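Long-range contacts in PatF (Prochloron didemni, PDB 4BG2), which is probably a prenyltransferase-like protein of patellamide (cyanobactin) biosynthesis, with an antiparallel barrel of the kind found in aromatic prenyltransferases: residues 226-231 against 243-248; 276-282 against 297-303; 215-220 against 285-289. One frame throughout, in Å; residues are numbered along the deposited sequence. Where two conformers were deposited one is given.

Contacts 1 and 2 belong to the same barrel wall: strands 242-247 and 276-284 are neighbours, joined by backbone bonds between His247 and Val279 and between Phe245 and Ile281. Both are antiparallel strand pairs. Contact 1 is partly buried and largely aromatic, while contact 2 is more deeply buried and has a close pair of carboxylates at one end. Contact 3 lies about 21 Å from the chain centre, counted between centres, and joins two short helical segments outside the wall through one weak, doubtful bond, a little apolar packing and glutamates near a helix start. It still meets contact 1, where Val220 and Leu288 pack on Leu243 and Phe245.

Contact 1: residues 226-231 against 243-248; sequences EGYLFG and LFFYHS
Leu229, Phe230 and Gly231 pair with Tyr246, Phe245 and Phe244 in a beta hairpin that forms part of the wall of a prenyltransferase-type barrel. The strand segments run antiparallel at 168°. Backbone bonds fix the register: Tyr246 N reaches Leu229 O at 3.1 Å, and Gly231 exchanges bonds both ways with Phe244, the shorter from Phe244 N to Gly231 O at 2.7 Å. At the loop end, Tyr228 N makes a weaker, bent bond to Tyr246 O.

Aromatic contacts differ on the two faces. On the helix-covered outer face, Phe230 and Phe245 lie side by side and point the same way, with CE1 of Phe230 3.4 Å from CE1 of Phe245. Their planes are inclined at 39°, an oblique meeting. These large apolar rings suit a layer between wall and helices: Phe230 also packs on Leu208 and Thr212 of helix 206-215, and Phe245 on Ile223.

The inner face carries Leu229, Phe244 and Tyr246. Tyr246 combines an apolar base with a polar end: its CB packs against CB of Leu229 at 3.9 Å, while its hydroxyl is hydrogen-bonded to Glu51.

CH-pi contacts close the loop end. The first torsion of Tyr228 (71°) sets CG between the backbone N and carbonyl carbon, carrying one face of the ring over the CB of Tyr246 on the partner strand. That CB lies 3.7 Å from Tyr228 CZ, and the Tyr228 hydroxyl oxygen reaches Tyr246 CD1. At Gly227 a side chain would collide with the carbonyl oxygen of Tyr246; its absence also lets the backbone rest on the imidazole of His247, whose ring meets Tyr256 as well. Gly227 CA sits over one face of that imidazole, off-centre toward the rim, 3.5 Å from His247 CE1.

Contact 2: residues 276-282 against 297-303; sequences ITDVAIA and CFYYDQW
Asp301 meets Asp278 across two antiparallel strands of the barrel, at a classic beta bulge: Thr277 and Asp278 both lie opposite Asp301, with Thr277 N bonded to Asp301 O and Asp301 N to Asp278 O. CB of Asp301 lies 3.2 Å from OD1 of Asp278, so the second carboxylate leans against its root. Next comes CG, set anti to the backbone N (chi1 -171°), which carries the carboxylate toward Thr277 and Trp303. The tip then divides. OD1 is hydrogen-bonded to Ser49 on strand 48-57, whereas OD2 of Asp301 accepts a bond of 3.0 Å from Trp303 NE1. This OD2 lies in the plane of the indole, but the N-H meets it from above the carboxylate plane. The same OD2 comes within 3.0 Å of OD2 of Asp278, two acceptors brought close with no hydrogen bond between them; the two carboxylate planes stand 59° apart.

Thr277 suits this corner because its two branches do different work. OG1 donates to Asp278 OD2 at 2.9 Å, while the methyl CG2 lies over the pyrrole ring of Trp303, 3.7 Å from its CD1. Trp303 is thus held both by its N-H and by one face.

Farther along, small Ala280 and Ala282 leave space beside Tyr299, whose CE1 is 3.9 Å from Ala282 CB. On the other side of the sheet, Ile281 drops CD1 over one face of Phe298, 3.5 Å from Phe298 CD2. At this end the backbone pairing is regular, as in Ala282 N to Cys297 O at 2.8 Å.

Just beyond the segments the disulfide Cys275-Cys306 ties the two strands together. Strand 242-247 flanks one edge of the pair and strand 48-57 the other, which closes the barrel, while helix 261-272 packs on Phe298 and Tyr300 from outside.

Contact 3: residues 215-220 against 285-289; sequences NLSRKV and ETELE
Glu285 reaches Ser217, the N-cap of helix 218-223, in a contact that gathers two glutamates at a helix N-terminus. Glu285 OE2 lies 2.5 Å from Ser217 N, but the N-H...O angle of 121° makes this a weak bond, and so short a distance should be read with caution. The extended chain of Glu285, with CG anti to the backbone N (chi1 -166°), spans the gap to the turn. Its carboxylate also rests beside Leu216, with OE1 3.7 Å from Leu216 CD2. Glu289 comes alongside as well, its OE2 3.7 Å from Ser217 CB. Negative groups here would probably be eased by the positive end of the helix dipole.

An apolar patch lies next to this polar one. Val220 and Leu288 cross at about a right angle, Val220 CG2 touching Leu288 CD1 at 3.7 Å. Branched and compact, both also pack on the barrel wall, Val220 on Leu243 and Leu288 on Phe245. Lys219 passes its methylenes by the carbonyl oxygen of Leu288, with CD 3.6 Å from Leu288 O, and its long chain lets NZ go on to a weak hydrogen bond with Tyr256 O.

Behind these contacts stands the cap itself, which fixes the turn at the helix start. Serine suits the position because its short side chain can fold back on the first turn: Ser217 OG accepts from Val220 N at 3.1 Å in a nearly straight bond (171°).

Contact 1: residues 226-231 against 243-248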
loop_
_atom_site.group_PDB
_atom_site.type_symbol
_atom_site.label_atom_id
_atom_site.label_comp_id
_atom_site.label_asym_id
_atom_site.label_seq_id
_atom_site.Cartn_x
_atom_site.Cartn_y
_atom_site.Cartn_z
ATOM N N GLU A 226 2.635 -19.505 0.759
ATOM C CA GLU A 226 2.238 -19.878 -0.608
ATOM C C GLU A 226 2.472 -18.812 -1.687
ATOM O O GLU A 226 2.582 -19.143 -2.866
ATOM C CB GLU A 226 0.764 -20.290 -0.630
ATOM C CG GLU A 226 0.507 -21.569 0.151
ATOM C CD GLU A 226 1.437 -22.686 -0.270
ATOM O OE1 GLU A 226 1.415 -23.065 -1.461
ATOM O OE2 GLU A 226 2.201 -23.169 0.593
ATOM N N GLY A 227 2.509 -17.544 -1.290
ATOM C CA GLY A 227 2.827 -16.463 -2.219
ATOM C C GLY A 227 4.305 -16.162 -2.123
ATOM O O GLY A 227 5.034 -16.845 -1.416
ATOM N N TYR A 228 4.758 -15.124 -2.803
ATOM C CA TYR A 228 6.177 -14.779 -2.748
ATOM C C TYR A 228 6.512 -13.869 -1.556
ATOM O O TYR A 228 7.674 -13.730 -1.186
ATOM C CB TYR A 228 6.647 -14.152 -4.062
ATOM C CG TYR A 228 6.132 -12.761 -4.348
ATOM C CD1 TYR A 228 6.804 -11.624 -3.870
ATOM C CD2 TYR A 228 4.999 -12.567 -5.129
ATOM C CE1 TYR A 228 6.337 -10.337 -4.142
ATOM C CE2 TYR A 228 4.538 -11.285 -5.414
ATOM C CZ TYR A 228 5.214 -10.178 -4.916
ATOM O OH TYR A 228 4.761 -8.906 -5.190
ATOM N N LEU A 229 5.503 -13.259 -0.954
ATOM C CA LEU A 229 5.744 -12.361 0.174
ATOM C C LEU A 229 4.565 -12.400 1.089
ATOM O O LEU A 229 3.432 -12.514 0.651
ATOM C CB LEU A 229 6.013 -10.918 -0.325
ATOM C CG LEU A 229 6.496 -9.819 0.652
ATOM C CD1 LEU A 229 7.779 -10.184 1.375
ATOM C CD2 LEU A 229 6.707 -8.496 -0.089
ATOM N N PHE A 230 4.830 -12.263 2.375
ATOM C CA PHE A 230 3.790 -12.159 3.389
ATOM C C PHE A 230 4.122 -10.941 4.221
ATOM O O PHE A 230 5.299 -10.717 4.564
ATOM C CB PHE A 230 3.793 -13.415 4.277
ATOM C CG PHE A 230 2.934 -13.291 5.515
ATOM C CD1 PHE A 230 1.546 -13.223 5.410
ATOM C CD2 PHE A 230 3.504 -13.258 6.769
ATOM C CE1 PHE A 230 0.754 -13.103 6.539
ATOM C CE2 PHE A 230 2.728 -13.136 7.897
ATOM C CZ PHE A 230 1.340 -13.067 7.784
ATOM N N GLY A 231 3.111 -10.153 4.543
ATOM C CA GLY A 231 3.308 -8.959 5.374
ATOM C C GLY A 231 2.157 -8.746 6.326
ATOM O O GLY A 231 1.068 -9.260 6.133
ATOM N N LEU A 243 -3.216 -8.363 7.376
ATOM C CA LEU A 243 -2.255 -9.288 6.801
ATOM C C LEU A 243 -2.310 -9.136 5.323
ATOM O O LEU A 243 -3.379 -8.960 4.782
ATOM C CB LEU A 243 -2.572 -10.752 7.180
ATOM C CG LEU A 243 -2.848 -11.045 8.653
ATOM C CD1 LEU A 243 -3.088 -12.544 8.889
ATOM C CD2 LEU A 243 -1.703 -10.562 9.541
ATOM N N PHE A 244 -1.162 -9.189 4.664
ATOM C CA PHE A 244 -1.093 -9.036 3.229
ATOM C C PHE A 244 -0.481 -10.323 2.693
ATOM O O PHE A 244 0.557 -10.747 3.174
ATOM C CB PHE A 244 -0.164 -7.872 2.836
ATOM C CG PHE A 244 -0.822 -6.541 2.770
ATOM C CD1 PHE A 244 -1.324 -5.929 3.917
ATOM C CD2 PHE A 244 -0.841 -5.812 1.564
ATOM C CE1 PHE A 244 -1.899 -4.645 3.842
ATOM C CE2 PHE A 244 -1.396 -4.549 1.500
ATOM C CZ PHE A 244 -1.924 -3.959 2.644
ATOM N N PHE A 245 -1.092 -10.877 1.651
ATOM C CA PHE A 245 -0.585 -12.063 0.978
ATOM C C PHE A 245 -0.325 -11.713 -0.488
ATOM O O PHE A 245 -1.280 -11.543 -1.228
ATOM C CB PHE A 245 -1.613 -13.183 1.086
ATOM C CG PHE A 245 -2.017 -13.484 2.496
ATOM C CD1 PHE A 245 -1.258 -14.356 3.273
ATOM C CD2 PHE A 245 -3.131 -12.892 3.051
ATOM C CE1 PHE A 245 -1.622 -14.632 4.576
ATOM C CE2 PHE A 245 -3.498 -13.157 4.350
ATOM C CZ PHE A 245 -2.743 -14.024 5.119
ATOM N N TYR A 246 0.953 -11.617 -0.883
ATOM C CA TYR A 246 1.356 -11.234 -2.243
ATOM C C TYR A 246 1.574 -12.455 -3.142
ATOM O O TYR A 246 2.266 -13.389 -2.767
ATOM C CB TYR A 246 2.622 -10.343 -2.227
ATOM C CG TYR A 246 2.323 -8.820 -2.113
ATOM C CD1 TYR A 246 2.109 -8.051 -3.278
ATOM C CD2 TYR A 246 2.257 -8.161 -0.891
ATOM C CE1 TYR A 246 1.833 -6.682 -3.219
ATOM C CE2 TYR A 246 1.978 -6.779 -0.824
ATOM C CZ TYR A 246 1.757 -6.051 -1.995
ATOM O OH TYR A 246 1.470 -4.678 -1.986
ATOM N N HIS A 247 0.971 -12.432 -4.327
ATOM C CA HIS A 247 1.097 -13.506 -5.309
ATOM C C HIS A 247 1.437 -12.963 -6.686
ATOM O O HIS A 247 0.888 -11.942 -7.115
ATOM C CB HIS A 247 -0.210 -14.281 -5.409
ATOM C CG HIS A 247 -0.501 -15.106 -4.204
ATOM N ND1 HIS A 247 -0.160 -16.438 -4.119
ATOM C CD2 HIS A 247 -1.084 -14.785 -3.025
ATOM C CE1 HIS A 247 -0.532 -16.903 -2.939
ATOM N NE2 HIS A 247 -1.091 -15.920 -2.256
ATOM N N SER A 248 2.326 -13.664 -7.382
ATOM C CA SER A 248 2.726 -13.266 -8.715
ATOM C C SER A 248 1.940 -14.029 -9.783
ATOM O O SER A 248 1.986 -13.664 -10.936
ATOM C CB SER A 248 4.233 -13.465 -8.904
ATOM O OG SER A 248 4.569 -14.820 -8.737
#

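Contact 2: residues 276-282 against 297-303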
loop_
_atom_site.group_PDB
_atom_site.type_symbol
_atom_site.label_atom_id
_atom_site.label_comp_id
_atom_site.label_asym_id
_atom_site.label_seq_id
_atom_site.Cartn_x
_atom_site.Cartn_y
_atom_site.Cartn_z
ATOM N N ILE A 276 -0.279 -7.014 -15.347
ATOM C CA ILE A 276 -0.280 -7.300 -13.934
ATOM C C ILE A 276 0.895 -8.179 -13.532
ATOM O O ILE A 276 1.033 -9.300 -14.024
ATOM C CB ILE A 276 -1.604 -7.938 -13.496
ATOM C CG1 ILE A 276 -2.737 -6.939 -13.752
ATOM C CG2 ILE A 276 -1.544 -8.307 -12.016
ATOM C CD1 ILE A 276 -4.106 -7.398 -13.302
ATOM N N THR A 277 1.746 -7.655 -12.650
ATOM C CA THR A 277 2.941 -8.358 -12.189
ATOM C C THR A 277 2.687 -9.111 -10.873
ATOM O O THR A 277 3.321 -10.118 -10.615
ATOM C CB THR A 277 4.107 -7.389 -11.951
ATOM O OG1 THR A 277 3.686 -6.339 -11.068
ATOM C CG2 THR A 277 4.569 -6.789 -13.249
ATOM N N ASP A 278 1.747 -8.625 -10.068
ATOM C CA ASP A 278 1.419 -9.243 -8.800
ATOM C C ASP A 278 0.082 -8.724 -8.268
ATOM O O ASP A 278 -0.373 -7.637 -8.642
ATOM C CB ASP A 278 2.542 -8.978 -7.777
ATOM C CG ASP A 278 2.816 -7.498 -7.571
ATOM O OD1 ASP A 278 2.125 -6.887 -6.726
ATOM O OD2 ASP A 278 3.723 -6.929 -8.235
ATOM N N VAL A 279 -0.506 -9.509 -7.366
ATOM C CA VAL A 279 -1.742 -9.174 -6.666
ATOM C C VAL A 279 -1.509 -9.416 -5.199
ATOM O O VAL A 279 -0.549 -10.075 -4.822
ATOM C CB VAL A 279 -2.945 -9.993 -7.155
ATOM C CG1 VAL A 279 -3.142 -9.741 -8.634
ATOM C CG2 VAL A 279 -2.754 -11.505 -6.924
ATOM N N ALA A 280 -2.357 -8.836 -4.366
ATOM C CA ALA A 280 -2.292 -9.087 -2.951
ATOM C C ALA A 280 -3.664 -8.992 -2.355
ATOM O O ALA A 280 -4.460 -8.142 -2.726
ATOM C CB ALA A 280 -1.343 -8.111 -2.263
ATOM N N ILE A 281 -3.926 -9.871 -1.403
ATOM C CA ILE A 281 -5.104 -9.782 -0.601
ATOM C C ILE A 281 -4.704 -9.300 0.784
ATOM O O ILE A 281 -3.806 -9.854 1.400
ATOM C CB ILE A 281 -5.808 -11.138 -0.490
ATOM C CG1 ILE A 281 -6.151 -11.654 -1.877
ATOM C CG2 ILE A 281 -7.070 -11.013 0.373
ATOM C CD1 ILE A 281 -7.091 -10.759 -2.672
ATOM N N ALA A 282 -5.410 -8.283 1.266
ATOM C CA ALA A 282 -5.195 -7.746 2.612
ATOM C C ALA A 282 -6.437 -8.031 3.420
ATOM O O ALA A 282 -7.550 -7.644 3.023
ATOM C CB ALA A 282 -4.905 -6.251 2.557
ATOM N N CYS A 297 -9.231 -6.133 1.345
ATOM C CA CYS A 297 -8.740 -5.296 0.262
ATOM C C CYS A 297 -8.038 -6.140 -0.766
ATOM O O CYS A 297 -7.286 -7.031 -0.416
ATOM C CB CYS A 297 -7.744 -4.283 0.803
ATOM S SG CYS A 297 -8.535 -2.918 1.611
ATOM N N PHE A 298 -8.284 -5.856 -2.034
ATOM C CA PHE A 298 -7.697 -6.589 -3.146
ATOM C C PHE A 298 -6.827 -5.608 -3.972
ATOM O O PHE A 298 -7.327 -4.655 -4.543
ATOM C CB PHE A 298 -8.853 -7.136 -3.963
ATOM C CG PHE A 298 -8.482 -8.230 -4.934
ATOM C CD1 PHE A 298 -7.416 -8.094 -5.804
ATOM C CD2 PHE A 298 -9.262 -9.374 -5.013
ATOM C CE1 PHE A 298 -7.097 -9.104 -6.717
ATOM C CE2 PHE A 298 -8.967 -10.378 -5.931
ATOM C CZ PHE A 298 -7.873 -10.250 -6.778
ATOM N N TYR A 299 -5.539 -5.903 -4.064
ATOM C CA TYR A 299 -4.548 -5.044 -4.708
ATOM C C TYR A 299 -4.079 -5.747 -5.967
ATOM O O TYR A 299 -3.954 -6.958 -5.970
ATOM C CB TYR A 299 -3.350 -4.863 -3.763
ATOM C CG TYR A 299 -3.616 -3.995 -2.574
ATOM C CD1 TYR A 299 -4.159 -4.497 -1.404
ATOM C CD2 TYR A 299 -3.338 -2.616 -2.632
ATOM C CE1 TYR A 299 -4.401 -3.654 -0.299
ATOM C CE2 TYR A 299 -3.574 -1.788 -1.548
ATOM C CZ TYR A 299 -4.097 -2.298 -0.398
ATOM O OH TYR A 299 -4.340 -1.423 0.645
ATOM N N TYR A 300 -3.828 -4.995 -7.028
ATOM C CA TYR A 300 -3.115 -5.503 -8.178
ATOM C C TYR A 300 -2.151 -4.427 -8.675
ATOM O O TYR A 300 -2.451 -3.230 -8.576
ATOM C CB TYR A 300 -4.082 -5.983 -9.273
ATOM C CG TYR A 300 -4.931 -4.916 -9.900
ATOM C CD1 TYR A 300 -6.136 -4.544 -9.336
ATOM C CD2 TYR A 300 -4.545 -4.310 -11.077
ATOM C CE1 TYR A 300 -6.927 -3.575 -9.929
ATOM C CE2 TYR A 300 -5.335 -3.352 -11.680
ATOM C CZ TYR A 300 -6.514 -2.978 -11.093
ATOM O OH TYR A 300 -7.274 -2.001 -11.681
ATOM N N ASP A 301 -1.016 -4.866 -9.218
ATOM C CA ASP A 301 0.117 -4.019 -9.549
ATOM C C ASP A 301 0.394 -4.115 -11.035
ATOM O O ASP A 301 0.493 -5.225 -11.588
ATOM C CB ASP A 301 1.334 -4.480 -8.744
ATOM C CG ASP A 301 2.539 -3.527 -8.847
ATOM O OD1 ASP A 301 2.390 -2.340 -9.218
ATOM O OD2 ASP A 301 3.666 -3.977 -8.522
ATOM N N GLN A 302 0.491 -2.955 -11.687
ATOM C CA GLN A 302 0.772 -2.867 -13.106
ATOM C C GLN A 302 2.002 -1.995 -13.346
ATOM O O GLN A 302 2.173 -0.947 -12.689
ATOM C CB GLN A 302 -0.445 -2.314 -13.838
ATOM C CG GLN A 302 -1.634 -3.264 -13.818
ATOM C CD GLN A 302 -2.874 -2.661 -14.444
ATOM O OE1 GLN A 302 -3.446 -1.732 -13.892
ATOM N NE2 GLN A 302 -3.311 -3.205 -15.575
ATOM N N TRP A 303 2.869 -2.439 -14.260
ATOM C CA TRP A 303 4.118 -1.746 -14.565
ATOM C C TRP A 303 3.977 -1.011 -15.897
ATOM O O TRP A 303 3.564 -1.587 -16.902
ATOM C CB TRP A 303 5.327 -2.718 -14.536
ATOM C CG TRP A 303 5.704 -3.163 -13.088
ATOM C CD1 TRP A 303 4.840 -3.299 -12.009
ATOM C CD2 TRP A 303 7.013 -3.544 -12.590
ATOM N NE1 TRP A 303 5.535 -3.709 -10.894
ATOM C CE2 TRP A 303 6.859 -3.873 -11.216
ATOM C CE3 TRP A 303 8.293 -3.632 -13.165
ATOM C CZ2 TRP A 303 7.938 -4.279 -10.417
ATOM C CZ3 TRP A 303 9.360 -4.045 -12.371
ATOM C CH2 TRP A 303 9.174 -4.359 -11.010
#

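Contact 3: residues 215-220 against 285-289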
loop_
_atom_site.group_PDB
_atom_site.type_symbol
_atom_site.label_atom_id
_atom_site.label_comp_id
_atom_site.label_asym_id
_atom_site.label_seq_id
_atom_site.Cartn_x
_atom_site.Cartn_y
_atom_site.Cartn_z
ATOM N N ASN A 215 1.697 -17.550 17.009
ATOM C CA ASN A 215 0.582 -16.737 17.461
ATOM C C ASN A 215 -0.639 -16.692 16.558
ATOM O O ASN A 215 -1.713 -16.371 17.028
ATOM C CB ASN A 215 1.073 -15.311 17.752
ATOM C CG ASN A 215 2.218 -15.295 18.753
ATOM O OD1 ASN A 215 1.999 -15.150 19.942
ATOM N ND2 ASN A 215 3.433 -15.495 18.281
ATOM N N LEU A 216 -0.475 -16.935 15.264
ATOM C CA LEU A 216 -1.564 -16.682 14.341
ATOM C C LEU A 216 -2.294 -17.978 14.014
ATOM O O LEU A 216 -1.798 -19.058 14.287
ATOM C CB LEU A 216 -1.069 -15.999 13.069
ATOM C CG LEU A 216 -0.529 -14.579 13.235
ATOM C CD1 LEU A 216 -0.268 -13.968 11.871
ATOM C CD2 LEU A 216 -1.461 -13.688 14.060
ATOM N N SER A 217 -3.476 -17.854 13.425
ATOM C CA SER A 217 -4.350 -18.994 13.257
ATOM C C SER A 217 -3.752 -20.034 12.302
ATOM O O SER A 217 -2.832 -19.748 11.523
ATOM C CB SER A 217 -5.694 -18.533 12.721
ATOM O OG SER A 217 -5.573 -18.143 11.365
ATOM N N ARG A 218 -4.297 -21.240 12.360
ATOM C CA ARG A 218 -3.906 -22.303 11.443
ATOM C C ARG A 218 -4.176 -21.896 10.000
ATOM O O ARG A 218 -3.391 -22.186 9.103
ATOM C CB ARG A 218 -4.633 -23.607 11.794
ATOM C CG ARG A 218 -4.166 -24.164 13.134
ATOM C CD ARG A 218 -4.782 -25.505 13.460
ATOM N NE ARG A 218 -6.205 -25.395 13.816
ATOM C CZ ARG A 218 -6.763 -25.845 14.942
ATOM N NH1 ARG A 218 -6.044 -26.458 15.880
ATOM N NH2 ARG A 218 -8.069 -25.687 15.129
ATOM N N LYS A 219 -5.273 -21.187 9.779
ATOM C CA LYS A 219 -5.618 -20.749 8.433
ATOM C C LYS A 219 -4.554 -19.780 7.877
ATOM O O LYS A 219 -4.146 -19.909 6.719
ATOM C CB LYS A 219 -7.021 -20.128 8.418
ATOM C CG LYS A 219 -7.396 -19.487 7.092
ATOM C CD LYS A 219 -8.425 -20.299 6.334
ATOM C CE LYS A 219 -8.375 -20.000 4.835
ATOM N NZ LYS A 219 -7.052 -20.127 4.130
ATOM N N VAL A 220 -4.102 -18.839 8.702
ATOM C CA VAL A 220 -2.966 -17.976 8.332
ATOM C C VAL A 220 -1.699 -18.778 8.067
ATOM O O VAL A 220 -1.067 -18.625 7.013
ATOM C CB VAL A 220 -2.656 -16.921 9.414
ATOM C CG1 VAL A 220 -1.316 -16.238 9.135
ATOM C CG2 VAL A 220 -3.762 -15.877 9.430
ATOM N N GLU A 285 -6.754 -11.597 10.409
ATOM C CA GLU A 285 -6.850 -12.980 10.899
ATOM C C GLU A 285 -8.308 -13.384 11.105
ATOM O O GLU A 285 -8.737 -14.434 10.633
ATOM C CB GLU A 285 -6.112 -13.111 12.232
ATOM C CG GLU A 285 -5.865 -14.558 12.670
ATOM C CD GLU A 285 -5.115 -14.646 13.981
ATOM O OE1 GLU A 285 -5.095 -13.654 14.750
ATOM O OE2 GLU A 285 -4.538 -15.708 14.254
ATOM N N THR A 286 -9.038 -12.523 11.822
ATOM C CA THR A 286 -10.449 -12.731 12.143
ATOM C C THR A 286 -11.297 -12.944 10.892
ATOM O O THR A 286 -12.122 -13.826 10.853
ATOM C CB THR A 286 -11.010 -11.504 12.903
ATOM O OG1 THR A 286 -10.387 -11.418 14.193
ATOM C CG2 THR A 286 -12.546 -11.604 13.070
ATOM N N GLU A 287 -11.091 -12.115 9.870
ATOM C CA GLU A 287 -11.886 -12.227 8.651
ATOM C C GLU A 287 -11.512 -13.465 7.837
ATOM O O GLU A 287 -12.341 -13.985 7.092
ATOM C CB GLU A 287 -11.768 -10.968 7.809
ATOM C CG GLU A 287 -12.588 -10.996 6.526
ATOM C CD GLU A 287 -14.087 -10.849 6.759
ATOM O OE1 GLU A 287 -14.503 -10.341 7.825
ATOM O OE2 GLU A 287 -14.846 -11.250 5.858
ATOM N N LEU A 288 -10.270 -13.918 7.954
ATOM C CA LEU A 288 -9.828 -15.160 7.295
ATOM C C LEU A 288 -10.463 -16.423 7.865
ATOM O O LEU A 288 -10.475 -17.449 7.200
ATOM C CB LEU A 288 -8.318 -15.346 7.405
ATOM C CG LEU A 288 -7.469 -15.122 6.166
ATOM C CD1 LEU A 288 -6.054 -15.599 6.482
ATOM C CD2 LEU A 288 -8.012 -15.841 4.928
ATOM N N GLU A 289 -10.963 -16.354 9.095
ATOM C CA GLU A 289 -11.597 -17.507 9.726
ATOM C C GLU A 289 -12.956 -17.829 9.094
ATOM O O GLU A 289 -13.472 -18.932 9.265
ATOM C CB GLU A 289 -11.790 -17.259 11.233
ATOM C CG GLU A 289 -10.526 -17.120 12.084
ATOM C CD GLU A 289 -9.694 -18.406 12.248
ATOM O OE1 GLU A 289 -9.366 -19.061 11.234
ATOM O OE2 GLU A 289 -9.311 -18.732 13.397
#